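PDB 4IPA: putative curved DNA-binding protein from Chaetomium thermophilum var. thermophilum DSM 1495, which probably acts in ribosome biogenesis as an Arx1 protein of the methionine aminopeptidase-like (M24) family, with DNA binding more tentatively ascribed to it. Local coordinates for residues 27-31 with 70-74; 35-39 with 63-68; 261-267 with 332-338. The contacts are given in a common frame with arbitrary orientation. Residue numbers count along the deposited sequence, not the author numbering.

Interaction 1. Residues 27-31 with 70-74; sequences TKYKT and KVYRD. With SO4 (sulfate ion), chain F.
Tyr72 sits at positive backbone angles (phi 30°, psi 58°), a left-handed helical conformation uncommon outside glycine and asparagine, and from this backbone, with chi1 m, its ring reaches toward helix 23-46. Residues 27-31 are helix within it; residues 70-74 lie in the loop between helix 53-69 and strand 79-88. The backbones stay apart, Thr31 and Val71 being closest at 8.3 Å between CA atoms, so side chains span the gap. Tyr72 places OH 3.5 Å from Lys28 CG and donates a weak hydrogen bond from OH to Thr31 OG1 (3.4 Å). Thr31, also m, spends its proton within the helix, OG1 to Thr27 O at 2.7 Å, while its CG2 meets Val71 CG2 at 4.3 Å. A sulfate, probably from the crystallisation liquor, accepts a hydrogen bond from Arg73 N to O3 (3.0 Å). The loop thus lies against the N-terminal part of helix 23-46, Tyr72 and Thr31 also touching Ile124 of strand 115-124. One weak bond and 188 Å² buried imply mainly van der Waals packing.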
ATOM      1  N   THR A  27      -8.573   3.697  18.081  1.00 21.99           N
ATOM      2  CA  THR A  27      -9.460   4.775  17.641  1.00 23.10           C
ATOM      3  C   THR A  27      -8.752   5.819  16.765  1.00 21.12           C
ATOM      4  O   THR A  27      -9.364   6.392  15.862  1.00 20.41           O
ATOM      5  CB  THR A  27     -10.139   5.464  18.867  1.00 22.99           C
ATOM      6  OG1 THR A  27     -10.926   4.494  19.573  1.00 23.06           O
ATOM      7  CG2 THR A  27     -11.041   6.612  18.434  1.00 20.58           C
ATOM      8  N   LYS A  28      -7.473   6.056  17.029  1.00 17.86           N
ATOM      9  CA  LYS A  28      -6.691   6.980  16.213  1.00 20.43           C
ATOM     10  C   LYS A  28      -6.380   6.375  14.846  1.00 21.54           C
ATOM     11  O   LYS A  28      -6.495   7.051  13.830  1.00 19.06           O
ATOM     12  CB  LYS A  28      -5.413   7.404  16.951  1.00 23.34           C
ATOM     13  CG  LYS A  28      -5.678   8.397  18.089  1.00 21.17           C
ATOM     14  CD  LYS A  28      -4.489   8.557  19.033  1.00 23.57           C
ATOM     15  CE  LYS A  28      -4.792   9.633  20.085  1.00 25.82           C
ATOM     16  NZ  LYS A  28      -3.789   9.656  21.189  1.00 25.69           N
ATOM     17  N   TYR A  29      -5.985   5.101  14.828  1.00 20.99           N
ATOM     18  CA  TYR A  29      -5.883   4.362  13.578  1.00 18.27           C
ATOM     19  C   TYR A  29      -7.205   4.435  12.836  1.00 19.70           C
ATOM     20  O   TYR A  29      -7.238   4.715  11.645  1.00 18.87           O
ATOM     21  CB  TYR A  29      -5.533   2.903  13.837  1.00 17.01           C
ATOM     22  CG  TYR A  29      -4.061   2.626  13.974  1.00 17.21           C
ATOM     23  CD1 TYR A  29      -3.204   2.794  12.897  1.00 16.42           C
ATOM     24  CD2 TYR A  29      -3.531   2.167  15.165  1.00 17.32           C
ATOM     25  CE1 TYR A  29      -1.872   2.531  13.013  1.00 16.52           C
ATOM     26  CE2 TYR A  29      -2.185   1.899  15.290  1.00 17.02           C
ATOM     27  CZ  TYR A  29      -1.367   2.090  14.209  1.00 15.38           C
ATOM     28  OH  TYR A  29      -0.038   1.825  14.315  1.00 20.35           O
ATOM     29  N   LYS A  30      -8.303   4.200  13.546  1.00 19.13           N
ATOM     30  CA  LYS A  30      -9.617   4.206  12.900  1.00 19.24           C
ATOM     31  C   LYS A  30     -10.004   5.578  12.337  1.00 21.92           C
ATOM     32  O   LYS A  30     -10.629   5.670  11.279  1.00 22.92           O
ATOM     33  CB  LYS A  30     -10.711   3.700  13.847  1.00 22.22           C
ATOM     34  CG  LYS A  30     -12.104   3.713  13.233  1.00 24.05           C
ATOM     35  CD  LYS A  30     -12.293   2.523  12.299  1.00 28.54           C
ATOM     36  CE  LYS A  30     -13.595   2.619  11.525  1.00 25.52           C
ATOM     37  NZ  LYS A  30     -13.589   1.676  10.381  1.00 33.37           N
ATOM     38  N   THR A  31      -9.648   6.645  13.042  1.00 19.34           N
ATOM     39  CA  THR A  31      -9.927   7.979  12.534  1.00 20.47           C
ATOM     40  C   THR A  31      -9.145   8.199  11.244  1.00 23.79           C
ATOM     41  O   THR A  31      -9.659   8.754  10.278  1.00 20.61           O
ATOM     42  CB  THR A  31      -9.506   9.076  13.526  1.00 27.86           C
ATOM     43  OG1 THR A  31     -10.063   8.811  14.811  1.00 25.57           O
ATOM     44  CG2 THR A  31     -10.002  10.422  13.033  1.00 26.27           C
ATOM     45  N   LYS A  70     -10.538  18.826  10.002  1.00 32.03           N
ATOM     46  CA  LYS A  70     -11.863  18.642  10.581  1.00 33.63           C
ATOM     47  C   LYS A  70     -11.889  17.704  11.785  1.00 35.38           C
ATOM     48  O   LYS A  70     -12.946  17.491  12.370  1.00 43.29           O
ATOM     49  CB  LYS A  70     -12.849  18.164   9.515  1.00 34.79           C
ATOM     50  CG  LYS A  70     -13.081  19.194   8.410  1.00 38.06           C
ATOM     51  CD  LYS A  70     -14.320  18.895   7.563  1.00 43.44           C
ATOM     52  CE  LYS A  70     -14.160  17.655   6.698  1.00 41.04           C
ATOM     53  NZ  LYS A  70     -14.919  17.801   5.413  1.00 40.47           N
ATOM     54  N   VAL A  71     -10.740  17.157  12.169  1.00 33.80           N
ATOM     55  CA  VAL A  71     -10.693  16.250  13.319  1.00 38.26           C
ATOM     56  C   VAL A  71      -9.593  16.661  14.297  1.00 36.41           C
ATOM     57  O   VAL A  71      -8.766  17.513  13.964  1.00 31.77           O
ATOM     58  CB  VAL A  71     -10.491  14.772  12.897  1.00 35.53           C
ATOM     59  CG1 VAL A  71     -11.614  14.321  11.993  1.00 32.84           C
ATOM     60  CG2 VAL A  71      -9.138  14.586  12.214  1.00 28.31           C
ATOM     61  N   TYR A  72      -9.584  16.050  15.485  1.00 38.23           N
ATOM     62  CA  TYR A  72      -8.608  16.388  16.538  1.00 41.44           C
ATOM     63  C   TYR A  72      -8.162  17.837  16.465  1.00 44.11           C
ATOM     64  O   TYR A  72      -6.970  18.120  16.310  1.00 46.25           O
ATOM     65  CB  TYR A  72      -7.384  15.464  16.497  1.00 35.43           C
ATOM     66  CG  TYR A  72      -7.728  14.038  16.825  1.00 33.53           C
ATOM     67  CD1 TYR A  72      -8.349  13.232  15.889  1.00 30.00           C
ATOM     68  CD2 TYR A  72      -7.450  13.496  18.079  1.00 36.35           C
ATOM     69  CE1 TYR A  72      -8.689  11.927  16.178  1.00 29.66           C
ATOM     70  CE2 TYR A  72      -7.779  12.174  18.378  1.00 30.08           C
ATOM     71  CZ  TYR A  72      -8.406  11.395  17.419  1.00 32.51           C
ATOM     72  OH  TYR A  72      -8.758  10.077  17.676  1.00 32.37           O
ATOM     73  N   ARG A  73      -9.133  18.743  16.564  1.00 44.38           N
ATOM     74  CA  ARG A  73      -8.880  20.176  16.502  1.00 46.53           C
ATOM     75  C   ARG A  73      -8.453  20.633  17.877  1.00 60.30           C
ATOM     76  O   ARG A  73      -7.464  21.354  18.037  1.00 67.36           O
ATOM     77  CB  ARG A  73     -10.151  20.918  16.090  1.00 46.27           C
ATOM     78  CG  ARG A  73     -10.682  20.514  14.725  1.00 43.87           C
ATOM     79  CD  ARG A  73     -11.955  21.263  14.367  1.00 48.53           C
ATOM     80  NE  ARG A  73     -13.085  20.837  15.186  1.00 52.31           N
ATOM     81  CZ  ARG A  73     -14.267  20.477  14.699  1.00 56.98           C
ATOM     82  NH1 ARG A  73     -14.475  20.504  13.389  1.00 48.46           N
ATOM     83  NH2 ARG A  73     -15.239  20.092  15.523  1.00 59.61           N
ATOM     84  N   ASP A  74      -9.217  20.199  18.872  1.00 62.68           N
ATOM     85  CA  ASP A  74      -8.867  20.441  20.260  1.00 68.92           C
ATOM     86  C   ASP A  74      -7.421  20.010  20.498  1.00 66.76           C
ATOM     87  O   ASP A  74      -7.012  18.914  20.107  1.00 66.89           O
ATOM     88  CB  ASP A  74      -9.811  19.673  21.195  1.00 68.98           C
ATOM     89  CG  ASP A  74     -11.273  20.080  21.028  1.00 74.03           C
ATOM     90  OD1 ASP A  74     -11.710  20.328  19.876  1.00 68.47           O
ATOM     91  OD2 ASP A  74     -11.987  20.147  22.057  1.00 71.80           O
TER
HETATM   92  S   SO4 F 502     -13.010  17.083  16.947  1.00 56.72           S
HETATM   93  O1  SO4 F 502     -13.962  16.432  16.045  1.00 47.21           O
HETATM   94  O2  SO4 F 502     -12.528  16.098  17.913  1.00 59.48           O
HETATM   95  O3  SO4 F 502     -11.884  17.620  16.192  1.00 54.74           O
HETATM   96  O4  SO4 F 502     -13.641  18.198  17.652  1.00 62.72           O

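Interaction 2. Residues 35-39 with 63-68; sequences ISEKV and LMEEEL
A near-antiparallel helix pair lies at the heart of this contact, as adjoining helices pack over a sheet in the M24 (methionine aminopeptidase-like) fold. The short helical segments 35-39 and 63-68, parts of helices 23-46 and 53-69, run at 141° with axes 9.9 Å apart. Register is set by two CA pairs, Ile35 with Glu67 at 6.4 Å and Val39 with Met64 at 6.3 Å.

Rotamers decide how the gap is filled. Ile35 (mt) points toward the partner helix and spreads its branches: CG2 reaches Met64 SD at 3.6 Å and Glu67 CB at 3.8 Å, whereas CD1 meets Leu68 CD2 at 3.8 Å. Met64 leaves its helix sideways, but chi1 t and chi2 p bring SD toward segment 35-39, 4.2 Å from Val39 CG2, and chi3 p sets the terminal CE. One turn along from Ile35, Val39 (chi1 t) sets CG2 3.9 Å from Met64 CA and CG1 4.4 Å from Leu63 CB. Beneath, Ile35 and Met64 rest on Ala122 of strand 115-124, joining the helix pair to the sheet.

Toward solvent the apolar seam gives way to longer chains. Glu67, with chi1 and chi2 both m, turns its carboxylate to Lys70, which it salt-bridges through OE2; that same OE2 is 3.8 Å from Lys38 CD, in the aliphatic part of a ttmt side chain that is extended through chi1 and chi2 and bends at chi3.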
ATOM      1  N   ILE A  35     -10.658   8.708   7.261  1.00 22.95           N
ATOM      2  CA  ILE A  35     -10.201   9.782   6.394  1.00 22.92           C
ATOM      3  C   ILE A  35      -9.605   9.216   5.107  1.00 21.83           C
ATOM      4  O   ILE A  35      -9.930   9.685   4.021  1.00 22.00           O
ATOM      5  CB  ILE A  35      -9.175  10.722   7.075  1.00 24.61           C
ATOM      6  CG1 ILE A  35      -9.868  11.650   8.079  1.00 25.88           C
ATOM      7  CG2 ILE A  35      -8.476  11.576   6.029  1.00 19.04           C
ATOM      8  CD1 ILE A  35      -8.912  12.473   8.954  1.00 26.59           C
ATOM      9  N   SER A  36      -8.746   8.207   5.221  1.00 20.37           N
ATOM     10  CA  SER A  36      -8.080   7.668   4.029  1.00 18.68           C
ATOM     11  C   SER A  36      -9.094   7.066   3.076  1.00 18.69           C
ATOM     12  O   SER A  36      -8.997   7.255   1.879  1.00 18.46           O
ATOM     13  CB  SER A  36      -7.037   6.609   4.388  1.00 17.18           C
ATOM     14  OG  SER A  36      -6.219   7.040   5.455  1.00 19.64           O
ATOM     15  N   GLU A  37     -10.072   6.341   3.607  1.00 15.91           N
ATOM     16  CA  GLU A  37     -11.059   5.706   2.745  1.00 21.50           C
ATOM     17  C   GLU A  37     -11.945   6.735   2.049  1.00 18.00           C
ATOM     18  O   GLU A  37     -12.323   6.548   0.895  1.00 17.15           O
ATOM     19  CB  GLU A  37     -11.901   4.675   3.510  1.00 20.25           C
ATOM     20  CG  GLU A  37     -11.092   3.459   3.981  1.00 21.55           C
ATOM     21  CD  GLU A  37     -11.940   2.447   4.749  1.00 29.12           C
ATOM     22  OE1 GLU A  37     -13.114   2.764   5.063  1.00 33.16           O
ATOM     23  OE2 GLU A  37     -11.444   1.332   5.037  1.00 28.71           O
ATOM     24  N   LYS A  38     -12.261   7.819   2.747  1.00 16.36           N
ATOM     25  CA  LYS A  38     -13.066   8.889   2.156  1.00 18.42           C
ATOM     26  C   LYS A  38     -12.292   9.639   1.065  1.00 22.45           C
ATOM     27  O   LYS A  38     -12.846   9.940   0.009  1.00 24.42           O
ATOM     28  CB  LYS A  38     -13.578   9.855   3.226  1.00 24.01           C
ATOM     29  CG  LYS A  38     -14.100  11.186   2.672  1.00 34.43           C
ATOM     30  CD  LYS A  38     -14.982  11.912   3.686  1.00 42.56           C
ATOM     31  CE  LYS A  38     -16.222  11.067   4.037  1.00 50.96           C
ATOM     32  NZ  LYS A  38     -17.147  11.702   5.039  1.00 57.29           N
ATOM     33  N   VAL A  39     -11.010   9.923   1.304  1.00 20.87           N
ATOM     34  CA  VAL A  39     -10.191  10.568   0.270  1.00 24.05           C
ATOM     35  C   VAL A  39      -9.968   9.624  -0.912  1.00 20.59           C
ATOM     36  O   VAL A  39      -9.930  10.051  -2.069  1.00 18.70           O
ATOM     37  CB  VAL A  39      -8.829  11.068   0.798  1.00 18.56           C
ATOM     38  CG1 VAL A  39      -8.000  11.638  -0.349  1.00 16.65           C
ATOM     39  CG2 VAL A  39      -9.030  12.127   1.906  1.00 20.80           C
ATOM     40  N   LEU A  63      -7.803  17.583  -0.422  1.00 21.03           N
ATOM     41  CA  LEU A  63      -8.825  16.908   0.313  1.00 22.84           C
ATOM     42  C   LEU A  63      -8.386  16.327   1.630  1.00 23.07           C
ATOM     43  O   LEU A  63      -9.107  16.393   2.568  1.00 24.54           O
ATOM     44  CB  LEU A  63      -9.375  15.814  -0.512  1.00 23.10           C
ATOM     45  CG  LEU A  63     -10.485  16.407  -1.273  1.00 35.31           C
ATOM     46  CD1 LEU A  63     -10.743  15.585  -2.498  1.00 37.74           C
ATOM     47  CD2 LEU A  63     -11.615  16.335  -0.284  1.00 30.27           C
ATOM     48  N   MET A  64      -7.209  15.741   1.661  1.00 20.30           N
ATOM     49  CA  MET A  64      -6.672  15.141   2.828  1.00 20.82           C
ATOM     50  C   MET A  64      -6.453  16.166   3.900  1.00 24.15           C
ATOM     51  O   MET A  64      -6.758  15.959   5.036  1.00 23.77           O
ATOM     52  CB  MET A  64      -5.353  14.480   2.514  1.00 17.94           C
ATOM     53  CG  MET A  64      -4.666  13.818   3.669  1.00 20.98           C
ATOM     54  SD  MET A  64      -5.442  12.278   4.131  1.00 24.87           S
ATOM     55  CE  MET A  64      -4.780  11.210   2.933  1.00 18.72           C
ATOM     56  N   GLU A  65      -5.909  17.283   3.507  1.00 23.80           N
ATOM     57  CA  GLU A  65      -5.702  18.335   4.491  1.00 26.20           C
ATOM     58  C   GLU A  65      -7.022  18.881   5.045  1.00 27.35           C
ATOM     59  O   GLU A  65      -7.152  19.067   6.252  1.00 30.45           O
ATOM     60  CB  GLU A  65      -4.813  19.441   3.937  1.00 25.79           C
ATOM     61  CG  GLU A  65      -3.397  18.981   3.658  1.00 31.51           C
ATOM     62  CD  GLU A  65      -2.469  20.134   3.294  1.00 40.76           C
ATOM     63  OE1 GLU A  65      -2.936  21.293   3.246  1.00 44.02           O
ATOM     64  OE2 GLU A  65      -1.270  19.881   3.064  1.00 38.04           O
ATOM     65  N   GLU A  66      -8.005  19.112   4.178  1.00 26.42           N
ATOM     66  CA  GLU A  66      -9.328  19.534   4.641  1.00 32.19           C
ATOM     67  C   GLU A  66      -9.893  18.530   5.651  1.00 31.83           C
ATOM     68  O   GLU A  66     -10.326  18.909   6.744  1.00 31.99           O
ATOM     69  CB  GLU A  66     -10.310  19.690   3.474  1.00 28.09           C
ATOM     70  CG  GLU A  66      -9.940  20.763   2.453  1.00 36.49           C
ATOM     71  CD  GLU A  66     -10.741  20.643   1.147  1.00 44.23           C
ATOM     72  OE1 GLU A  66     -11.725  19.867   1.107  1.00 46.64           O
ATOM     73  OE2 GLU A  66     -10.386  21.323   0.158  1.00 46.96           O
ATOM     74  N   GLU A  67      -9.890  17.251   5.279  1.00 29.85           N
ATOM     75  CA  GLU A  67     -10.413  16.206   6.160  1.00 28.04           C
ATOM     76  C   GLU A  67      -9.669  16.227   7.478  1.00 29.80           C
ATOM     77  O   GLU A  67     -10.278  16.124   8.542  1.00 32.80           O
ATOM     78  CB  GLU A  67     -10.309  14.822   5.519  1.00 21.64           C
ATOM     79  CG  GLU A  67     -11.257  14.596   4.361  1.00 30.07           C
ATOM     80  CD  GLU A  67     -12.709  14.849   4.751  1.00 37.41           C
ATOM     81  OE1 GLU A  67     -13.099  14.526   5.894  1.00 38.08           O
ATOM     82  OE2 GLU A  67     -13.459  15.386   3.916  1.00 43.72           O
ATOM     83  N   LEU A  68      -8.349  16.380   7.400  1.00 30.14           N
ATOM     84  CA  LEU A  68      -7.503  16.377   8.592  1.00 30.38           C
ATOM     85  C   LEU A  68      -7.842  17.549   9.509  1.00 31.05           C
ATOM     86  O   LEU A  68      -7.885  17.402  10.727  1.00 31.23           O
ATOM     87  CB  LEU A  68      -6.010  16.394   8.209  1.00 24.69           C
ATOM     88  CG  LEU A  68      -5.427  15.046   7.769  1.00 25.43           C
ATOM     89  CD1 LEU A  68      -4.028  15.169   7.231  1.00 19.62           C
ATOM     90  CD2 LEU A  68      -5.455  14.058   8.937  1.00 26.49           C
TER

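Interaction 3. Residues 261-267 with 332-338; sequences SGKVKQF and EVTGDKD
Short antiparallel pairing joins strands 264-266 and 334-336 into a two-stranded ribbon, their axes 4.6 Å apart and 136° between directions. The register pairs Lys265 with Gly335 as the hydrogen-bonded pair, flanked by non-hydrogen-bonded Val264-Asp336 and Gln266-Thr334. Lys265 N gives to Gly335 O and Gly335 N to Lys265 O, both at 3.0 Å. The ladder continues beyond the strands: Lys337 N to Lys263 O and Phe267 N to Val333 O, each 2.9 Å. Phe267 (chi1 m) lays CD1 3.6 Å from Gly335 N; a beta carbon on Gly335 would crowd that ring.

Asp338 OD2 accepts from Ser261 N (2.9 Å) and Ser261 OG (2.6 Å), while its OD1 salt-bridges Lys337 NZ at 2.6 Å. Asp336 OD1 is hydrogen-bonded by Ser258 and two waters; water 1 also donates to Lys263 O (3.1 Å), and water 2 accepts from Lys263 N (2.9 Å). Loop residues Ala91, Ile93 and Thr94 bond to Asp336 and Thr334. Polar pairing thus dominates, with Phe267 CB packing apolarly on Val333 CG1 (4.1 Å).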
ATOM      1  N   SER A 261       6.107 -11.167 -15.815  1.00 17.32           N
ATOM      2  CA  SER A 261       6.883 -12.067 -14.970  1.00 18.32           C
ATOM      3  C   SER A 261       6.814 -11.701 -13.486  1.00 22.78           C
ATOM      4  O   SER A 261       7.192 -12.490 -12.612  1.00 26.68           O
ATOM      5  CB  SER A 261       8.353 -12.051 -15.410  1.00 20.67           C
ATOM      6  OG  SER A 261       8.469 -12.068 -16.819  1.00 18.71           O
ATOM      7  N   GLY A 262       6.350 -10.501 -13.191  1.00 20.09           N
ATOM      8  CA  GLY A 262       6.381 -10.035 -11.821  1.00 20.33           C
ATOM      9  C   GLY A 262       7.780  -9.586 -11.445  1.00 23.57           C
ATOM     10  O   GLY A 262       8.104  -9.496 -10.266  1.00 21.00           O
ATOM     11  N   LYS A 263       8.613  -9.302 -12.448  1.00 19.95           N
ATOM     12  CA  LYS A 263       9.925  -8.729 -12.186  1.00 23.16           C
ATOM     13  C   LYS A 263       9.854  -7.213 -12.192  1.00 18.95           C
ATOM     14  O   LYS A 263       8.990  -6.611 -12.837  1.00 19.28           O
ATOM     15  CB  LYS A 263      10.972  -9.212 -13.192  1.00 24.87           C
ATOM     16  CG  LYS A 263      11.898 -10.291 -12.644  1.00 23.71           C
ATOM     17  CD  LYS A 263      11.123 -11.497 -12.193  1.00 26.59           C
ATOM     18  CE  LYS A 263      11.961 -12.776 -12.279  1.00 29.52           C
ATOM     19  NZ  LYS A 263      13.076 -12.843 -11.289  1.00 38.11           N
ATOM     20  N   VAL A 264      10.775  -6.600 -11.469  1.00 17.40           N
ATOM     21  CA  VAL A 264      10.736  -5.172 -11.237  1.00 15.86           C
ATOM     22  C   VAL A 264      11.958  -4.543 -11.904  1.00 21.61           C
ATOM     23  O   VAL A 264      13.036  -5.136 -11.933  1.00 21.10           O
ATOM     24  CB  VAL A 264      10.700  -4.885  -9.720  1.00 23.08           C
ATOM     25  CG1 VAL A 264      11.039  -3.437  -9.413  1.00 19.82           C
ATOM     26  CG2 VAL A 264       9.345  -5.253  -9.163  1.00 18.54           C
ATOM     27  N   LYS A 265      11.797  -3.345 -12.444  1.00 17.01           N
ATOM     28  CA  LYS A 265      12.921  -2.677 -13.077  1.00 18.37           C
ATOM     29  C   LYS A 265      12.833  -1.154 -12.911  1.00 21.34           C
ATOM     30  O   LYS A 265      11.733  -0.583 -12.919  1.00 19.21           O
ATOM     31  CB  LYS A 265      12.949  -3.066 -14.562  1.00 23.64           C
ATOM     32  CG  LYS A 265      14.022  -2.385 -15.384  1.00 28.35           C
ATOM     33  CD  LYS A 265      13.469  -1.976 -16.750  1.00 38.17           C
ATOM     34  CE  LYS A 265      13.608  -3.082 -17.796  1.00 37.44           C
ATOM     35  NZ  LYS A 265      15.053  -3.358 -18.092  1.00 37.72           N
ATOM     36  N   GLN A 266      13.979  -0.491 -12.781  1.00 18.41           N
ATOM     37  CA  GLN A 266      13.976   0.967 -12.633  1.00 24.04           C
ATOM     38  C   GLN A 266      13.526   1.702 -13.904  1.00 24.70           C
ATOM     39  O   GLN A 266      14.009   1.423 -14.995  1.00 22.83           O
ATOM     40  CB  GLN A 266      15.340   1.490 -12.182  1.00 23.00           C
ATOM     41  CG  GLN A 266      15.303   2.967 -11.808  1.00 33.51           C
ATOM     42  CD  GLN A 266      16.604   3.491 -11.208  1.00 40.47           C
ATOM     43  OE1 GLN A 266      17.553   2.736 -10.975  1.00 44.42           O
ATOM     44  NE2 GLN A 266      16.648   4.796 -10.951  1.00 38.21           N
ATOM     45  N   PHE A 267      12.583   2.627 -13.752  1.00 22.19           N
ATOM     46  CA  PHE A 267      12.167   3.490 -14.856  1.00 22.01           C
ATOM     47  C   PHE A 267      12.783   4.887 -14.717  1.00 23.32           C
ATOM     48  O   PHE A 267      13.502   5.161 -13.756  1.00 21.71           O
ATOM     49  CB  PHE A 267      10.640   3.527 -14.977  1.00 23.33           C
ATOM     50  CG  PHE A 267      10.062   2.311 -15.655  1.00 25.43           C
ATOM     51  CD1 PHE A 267      10.410   1.035 -15.235  1.00 27.21           C
ATOM     52  CD2 PHE A 267       9.188   2.439 -16.725  1.00 32.57           C
ATOM     53  CE1 PHE A 267       9.894  -0.099 -15.868  1.00 24.63           C
ATOM     54  CE2 PHE A 267       8.665   1.304 -17.365  1.00 33.30           C
ATOM     55  CZ  PHE A 267       9.014   0.039 -16.925  1.00 25.91           C
ATOM     56  N   GLU A 332      12.806   4.745  -5.339  1.00 18.90           N
ATOM     57  CA  GLU A 332      13.080   4.824  -6.762  1.00 22.93           C
ATOM     58  C   GLU A 332      11.868   4.432  -7.561  1.00 19.62           C
ATOM     59  O   GLU A 332      11.064   3.618  -7.128  1.00 19.08           O
ATOM     60  CB  GLU A 332      14.277   3.946  -7.160  1.00 22.89           C
ATOM     61  CG  GLU A 332      15.573   4.752  -7.385  1.00 37.84           C
ATOM     62  CD  GLU A 332      15.413   5.911  -8.412  1.00 46.31           C
ATOM     63  OE1 GLU A 332      14.491   5.846  -9.269  1.00 33.41           O
ATOM     64  OE2 GLU A 332      16.211   6.884  -8.359  1.00 39.17           O
ATOM     65  N   VAL A 333      11.744   5.043  -8.729  1.00 20.44           N
ATOM     66  CA  VAL A 333      10.683   4.730  -9.656  1.00 21.11           C
ATOM     67  C   VAL A 333      10.921   3.368 -10.314  1.00 20.14           C
ATOM     68  O   VAL A 333      11.916   3.161 -10.996  1.00 19.03           O
ATOM     69  CB  VAL A 333      10.605   5.803 -10.740  1.00 20.36           C
ATOM     70  CG1 VAL A 333       9.434   5.533 -11.654  1.00 17.32           C
ATOM     71  CG2 VAL A 333      10.491   7.173 -10.090  1.00 16.88           C
ATOM     72  N   THR A 334      10.002   2.441 -10.092  1.00 17.82           N
ATOM     73  CA  THR A 334      10.091   1.131 -10.710  1.00 19.09           C
ATOM     74  C   THR A 334       8.754   0.763 -11.326  1.00 20.45           C
ATOM     75  O   THR A 334       7.705   1.300 -10.950  1.00 19.58           O
ATOM     76  CB  THR A 334      10.481   0.031  -9.708  1.00 19.46           C
ATOM     77  OG1 THR A 334       9.375  -0.229  -8.841  1.00 17.61           O
ATOM     78  CG2 THR A 334      11.705   0.445  -8.882  1.00 17.90           C
ATOM     79  N   GLY A 335       8.806  -0.160 -12.278  1.00 20.66           N
ATOM     80  CA  GLY A 335       7.628  -0.633 -12.975  1.00 18.27           C
ATOM     81  C   GLY A 335       7.873  -2.052 -13.461  1.00 17.54           C
ATOM     82  O   GLY A 335       8.956  -2.614 -13.275  1.00 16.81           O
ATOM     83  N   ASP A 336       6.861  -2.641 -14.077  1.00 17.04           N
ATOM     84  CA  ASP A 336       6.971  -4.021 -14.520  1.00 19.89           C
ATOM     85  C   ASP A 336       8.105  -4.173 -15.540  1.00 18.12           C
ATOM     86  O   ASP A 336       8.174  -3.422 -16.515  1.00 15.72           O
ATOM     87  CB  ASP A 336       5.637  -4.515 -15.099  1.00 18.04           C
ATOM     88  CG  ASP A 336       5.687  -5.965 -15.480  1.00 20.37           C
ATOM     89  OD1 ASP A 336       5.549  -6.796 -14.570  1.00 21.02           O
ATOM     90  OD2 ASP A 336       5.917  -6.274 -16.672  1.00 21.16           O
ATOM     91  N   LYS A 337       8.984  -5.142 -15.305  1.00 17.16           N
ATOM     92  CA  LYS A 337      10.159  -5.325 -16.152  1.00 18.20           C
ATOM     93  C   LYS A 337       9.748  -5.588 -17.598  1.00 16.33           C
ATOM     94  O   LYS A 337      10.438  -5.180 -18.524  1.00 21.99           O
ATOM     95  CB  LYS A 337      11.050  -6.464 -15.625  1.00 16.18           C
ATOM     96  CG  LYS A 337      12.278  -6.776 -16.494  1.00 19.16           C
ATOM     97  CD  LYS A 337      11.998  -7.844 -17.560  1.00 20.32           C
ATOM     98  CE  LYS A 337      11.738  -9.227 -16.921  1.00 22.55           C
ATOM     99  NZ  LYS A 337      11.362 -10.276 -17.928  1.00 17.23           N
ATOM    100  N   ASP A 338       8.605  -6.234 -17.782  1.00 15.21           N
ATOM    101  CA  ASP A 338       8.115  -6.541 -19.123  1.00 18.60           C
ATOM    102  C   ASP A 338       7.211  -5.432 -19.659  1.00 20.61           C
ATOM    103  O   ASP A 338       6.686  -5.539 -20.762  1.00 19.22           O
ATOM    104  CB  ASP A 338       7.340  -7.872 -19.109  1.00 18.87           C
ATOM    105  CG  ASP A 338       8.200  -9.044 -18.672  1.00 20.58           C
ATOM    106  OD1 ASP A 338       9.333  -9.176 -19.200  1.00 20.65           O
ATOM    107  OD2 ASP A 338       7.751  -9.823 -17.795  1.00 20.71           O
TER
HETATM  108  O   HOH W   1       6.032  -6.781 -11.873  1.00 16.80           O
HETATM  109  O   HOH W   2       7.532  -8.327 -15.004  1.00 18.56           O

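How the interactions relate
Neighbouring contacts may extend one interface or serve separate regions, and this chain illustrates both. Interactions 1 and 2 share helix 23-46, and interaction 2 is nested within the chain loop that interaction 1 closes. Their centres are 11 Å apart and they touch, Val71 CG2 packing 3.9 Å from Ile35 CD1, so the apolar seam between the helices runs on into the more exposed loop 70-74. Interaction 3 follows later in the chain and lies on the opposite side of its centre, about 37 Å centre to centre from interaction 1 and 30 Å from interaction 2; nearest atoms are about 24 and 20 Å away. The sulfate belongs to interaction 1 alone.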